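Local coordinates for transmembrane oligosaccharyl transferase (Archaeoglobus fulgidus, PDB 3WAJ), which belongs to the STT3/AglB family of membrane-embedded oligosaccharyl transferases and carries a bound zinc ion, at residues 107-110 with 111-114; 254-257 with 258-262. One frame throughout, in Å; residues are numbered along the deposited sequence.

Contact 1 of 2, residues 107-110 with 111-114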
loop_
_atom_site.group_PDB
_atom_site.type_symbol
_atom_site.label_atom_id
_atom_site.label_comp_id
_atom_site.label_asym_id
_atom_site.label_seq_id
_atom_site.Cartn_x
_atom_site.Cartn_y
_atom_site.Cartn_z
ATOM N N ALA A 107 8.259 0.524 -18.062
ATOM C CA ALA A 107 7.460 -0.113 -19.114
ATOM C C ALA A 107 7.582 -1.630 -19.035
ATOM O O ALA A 107 6.568 -2.347 -18.931
ATOM C CB ALA A 107 7.892 0.379 -20.478
ATOM N N VAL A 108 8.817 -2.120 -19.082
ATOM C CA VAL A 108 9.052 -3.554 -18.900
ATOM C C VAL A 108 8.382 -4.067 -17.611
ATOM O O VAL A 108 7.579 -4.997 -17.659
ATOM C CB VAL A 108 10.565 -3.910 -18.944
ATOM C CG1 VAL A 108 10.786 -5.380 -18.585
ATOM C CG2 VAL A 108 11.145 -3.617 -20.325
ATOM N N LEU A 109 8.696 -3.448 -16.472
ATOM C CA LEU A 109 8.123 -3.874 -15.198
ATOM C C LEU A 109 6.601 -3.869 -15.228
ATOM O O LEU A 109 5.975 -4.722 -14.609
ATOM C CB LEU A 109 8.620 -3.001 -14.046
ATOM C CG LEU A 109 10.128 -2.990 -13.891
ATOM C CD1 LEU A 109 10.521 -2.225 -12.626
ATOM C CD2 LEU A 109 10.684 -4.426 -13.869
ATOM N N ALA A 110 6.011 -2.923 -15.958
ATOM C CA ALA A 110 4.545 -2.815 -16.061
ATOM C C ALA A 110 3.884 -4.088 -16.579
ATOM O O ALA A 110 2.783 -4.442 -16.155
ATOM C CB ALA A 110 4.147 -1.618 -16.933
ATOM N N PHE A 111 4.548 -4.768 -17.508
ATOM C CA PHE A 111 3.982 -5.972 -18.116
ATOM C C PHE A 111 4.055 -7.198 -17.227
ATOM O O PHE A 111 3.271 -8.125 -17.382
ATOM C CB PHE A 111 4.662 -6.270 -19.444
ATOM C CG PHE A 111 4.266 -5.335 -20.525
ATOM C CD1 PHE A 111 3.055 -5.493 -21.177
ATOM C CD2 PHE A 111 5.088 -4.273 -20.879
ATOM C CE1 PHE A 111 2.678 -4.608 -22.180
ATOM C CE2 PHE A 111 4.717 -3.382 -21.885
ATOM C CZ PHE A 111 3.515 -3.548 -22.533
ATOM N N ILE A 112 5.007 -7.201 -16.302
ATOM C CA ILE A 112 5.262 -8.369 -15.472
ATOM C C ILE A 112 4.051 -8.914 -14.687
ATOM O O ILE A 112 3.831 -10.128 -14.675
ATOM C CB ILE A 112 6.494 -8.144 -14.567
ATOM C CG1 ILE A 112 7.747 -8.178 -15.441
ATOM C CG2 ILE A 112 6.578 -9.197 -13.434
ATOM C CD1 ILE A 112 9.028 -7.800 -14.726
ATOM N N PRO A 113 3.270 -8.039 -14.023
ATOM C CA PRO A 113 2.128 -8.617 -13.296
ATOM C C PRO A 113 1.032 -9.093 -14.240
ATOM O O PRO A 113 0.333 -10.070 -13.940
ATOM C CB PRO A 113 1.626 -7.447 -12.434
ATOM C CG PRO A 113 2.129 -6.202 -13.143
ATOM C CD PRO A 113 3.454 -6.602 -13.724
ATOM N N ALA A 114 0.869 -8.404 -15.363
ATOM C CA ALA A 114 -0.095 -8.849 -16.380
ATOM C C ALA A 114 0.275 -10.235 -16.890
ATOM O O ALA A 114 -0.573 -11.110 -16.992
ATOM C CB ALA A 114 -0.173 -7.858 -17.533
#
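Leu109 and Ile112, one turn apart on helix 102-118, lie side by side and point the same way, with Leu109 CD2 3.9 Å from Ile112 CD1. Ile112 holds CG1 beside its backbone N, anti to the carbonyl carbon (chi1 -72°), and its extended chain carries CD1 back along the helix toward Leu109. Together they join the helix to its neighbours: Leu109 packs on Tyr52 and Ile55 of helix 47-60, Ile112 on Leu86 and Leu89 of helix 84-96. The Phe111 ring leans back over the preceding turn, its CD2 3.1 Å from Ala107 O, which meets the ring obliquely. Val108 O, by contrast, lies at the ring's edge, near its plane. This is a proline kink in a helix of the STT3 N-terminal region: Pro113 has no N-H to give, and its CD sits 3.3 Å from Leu109 O. Around the kink the main backbone bonds span three residues rather than four. Ile112 N donates to Leu109 O (3.2 Å) from above the carbonyl plane, as Phe111 N does to Val108 O at 3.0 Å, whereas the bond from Phe111 N to Ala107 O is weak.

Contact 2 of 2, residues 254-257 with 258-262; sequences FAVS and ALIYL
Ala258 N donates to Phe254 O at 3.1 Å, the first of four successive alpha-helical bonds that continue through Leu259, Ile260 and Tyr261, each to the carbonyl four residues earlier, the one from Ile260 N to Val256 O being close to straight (3.0 Å, N-H...O angle 163°). The side chains of Val256 and Ile260 cross obliquely, Val256 CG1 lying 3.7 Å from Ile260 CD1. Val256 presents this methyl because CG1 stands opposite the backbone N (chi1 169°), while Ile260, extended beyond CB, sends its terminal carbon back over the preceding turn. Ile260 also packs on Ile206 and Leu213 of helix 199-214.

Ser257 turns its hydroxyl back onto the preceding turn. With chi1 at 67°, OG sits between the backbone N and the carbonyl carbon and donates to Phe254 O at 2.8 Å. That oxygen is the one already bonded by Ala258 N, and both donors come from one face of the carbonyl plane. The Tyr261 side chain leads away from the earlier turn, and its OH bonds to Ser277 O just ahead of helix 278-303. This is intrahelical packing on a helix of the STT3 N-terminal region, with Phe254, Ser257 and Tyr261 meeting helix 278-303 through Ser287, Leu284 and Gln280. A buried serine is thus accommodated among apolar neighbours by donating a hydrogen bond to a carbonyl of its own helix; the bond to Phe254 O, which also takes the N-H of Ala258, favours this rotation of the hydroxyl, and a weak bond to Thr253 O accompanies it.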
loop_
_atom_site.group_PDB
_atom_site.type_symbol
_atom_site.label_atom_id
_atom_site.label_comp_id
_atom_site.label_asym_id
_atom_site.label_seq_id
_atom_site.Cartn_x
_atom_site.Cartn_y
_atom_site.Cartn_z
ATOM N N PHE A 254 10.217 -30.672 0.552
ATOM C CA PHE A 254 10.641 -29.793 1.631
ATOM C C PHE A 254 12.159 -29.646 1.667
ATOM O O PHE A 254 12.663 -28.564 1.944
ATOM C CB PHE A 254 10.075 -30.276 2.974
ATOM C CG PHE A 254 8.609 -29.996 3.136
ATOM C CD1 PHE A 254 8.099 -28.730 2.857
ATOM C CD2 PHE A 254 7.734 -30.993 3.554
ATOM C CE1 PHE A 254 6.741 -28.453 3.004
ATOM C CE2 PHE A 254 6.367 -30.729 3.701
ATOM C CZ PHE A 254 5.872 -29.455 3.428
ATOM N N ALA A 255 12.884 -30.724 1.372
ATOM C CA ALA A 255 14.339 -30.632 1.280
ATOM C C ALA A 255 14.757 -29.642 0.187
ATOM O O ALA A 255 15.599 -28.763 0.415
ATOM C CB ALA A 255 14.965 -32.007 1.038
ATOM N N VAL A 256 14.160 -29.779 -0.994
ATOM C CA VAL A 256 14.516 -28.913 -2.107
ATOM C C VAL A 256 14.167 -27.459 -1.801
ATOM O O VAL A 256 14.980 -26.570 -2.029
ATOM C CB VAL A 256 13.877 -29.387 -3.432
ATOM C CG1 VAL A 256 14.022 -28.326 -4.524
ATOM C CG2 VAL A 256 14.508 -30.708 -3.881
ATOM N N SER A 257 12.973 -27.223 -1.262
ATOM C CA SER A 257 12.530 -25.860 -0.961
ATOM C C SER A 257 13.508 -25.171 -0.025
ATOM O O SER A 257 13.794 -23.982 -0.180
ATOM C CB SER A 257 11.131 -25.860 -0.337
ATOM O OG SER A 257 11.140 -26.457 0.947
ATOM N N ALA A 258 14.027 -25.932 0.942
ATOM C CA ALA A 258 14.996 -25.408 1.910
ATOM C C ALA A 258 16.315 -25.009 1.233
ATOM O O ALA A 258 16.925 -24.004 1.585
ATOM C CB ALA A 258 15.243 -26.420 2.989
ATOM N N LEU A 259 16.753 -25.822 0.275
ATOM C CA LEU A 259 17.959 -25.540 -0.496
ATOM C C LEU A 259 17.820 -24.253 -1.288
ATOM O O LEU A 259 18.745 -23.440 -1.347
ATOM C CB LEU A 259 18.243 -26.685 -1.469
ATOM C CG LEU A 259 18.998 -27.870 -0.901
ATOM C CD1 LEU A 259 19.139 -28.951 -1.963
ATOM C CD2 LEU A 259 20.353 -27.391 -0.425
ATOM N N ILE A 260 16.667 -24.087 -1.920
ATOM C CA ILE A 260 16.381 -22.891 -2.697
ATOM C C ILE A 260 16.291 -21.659 -1.796
ATOM O O ILE A 260 16.726 -20.569 -2.164
ATOM C CB ILE A 260 15.084 -23.079 -3.487
ATOM C CG1 ILE A 260 15.286 -24.203 -4.490
ATOM C CG2 ILE A 260 14.656 -21.781 -4.188
ATOM C CD1 ILE A 260 14.019 -24.694 -5.065
ATOM N N TYR A 261 15.739 -21.842 -0.603
ATOM C CA TYR A 261 15.602 -20.738 0.326
ATOM C C TYR A 261 16.939 -20.353 0.930
ATOM O O TYR A 261 17.190 -19.173 1.200
ATOM C CB TYR A 261 14.628 -21.099 1.447
ATOM C CG TYR A 261 14.402 -19.946 2.385
ATOM C CD1 TYR A 261 13.661 -18.848 1.988
ATOM C CD2 TYR A 261 14.952 -19.942 3.650
ATOM C CE1 TYR A 261 13.459 -17.777 2.837
ATOM C CE2 TYR A 261 14.761 -18.875 4.512
ATOM C CZ TYR A 261 14.012 -17.795 4.102
ATOM O OH TYR A 261 13.817 -16.742 4.966
ATOM N N LEU A 262 17.778 -21.369 1.134
ATOM C CA LEU A 262 19.029 -21.273 1.894
ATOM C C LEU A 262 19.911 -20.040 1.638
ATOM O O LEU A 262 20.368 -19.408 2.594
ATOM C CB LEU A 262 19.849 -22.556 1.734
ATOM C CG LEU A 262 21.179 -22.649 2.479
ATOM C CD1 LEU A 262 20.942 -22.390 3.959
ATOM C CD2 LEU A 262 21.808 -24.034 2.266
#

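How the contacts relate
Contacts 1 and 2 follow one another along the chain, on helix 102-118 and then helix 243-261, and both belong to the STT3 N-terminal region. Their centres are 28 Å apart and their nearest atoms about 18 Å, with no touch between them. Contact 1 is buried nearer the centre of the chain, with the Pro113 side chain about 11 Å from the zinc ion held by Asp47, Asp161 and His163. Contact 2 is more peripheral and only partly buried. Each is local to its own helix, so within one helical region the first belongs to a helix that passes near the metal site and the second to a helix farther out.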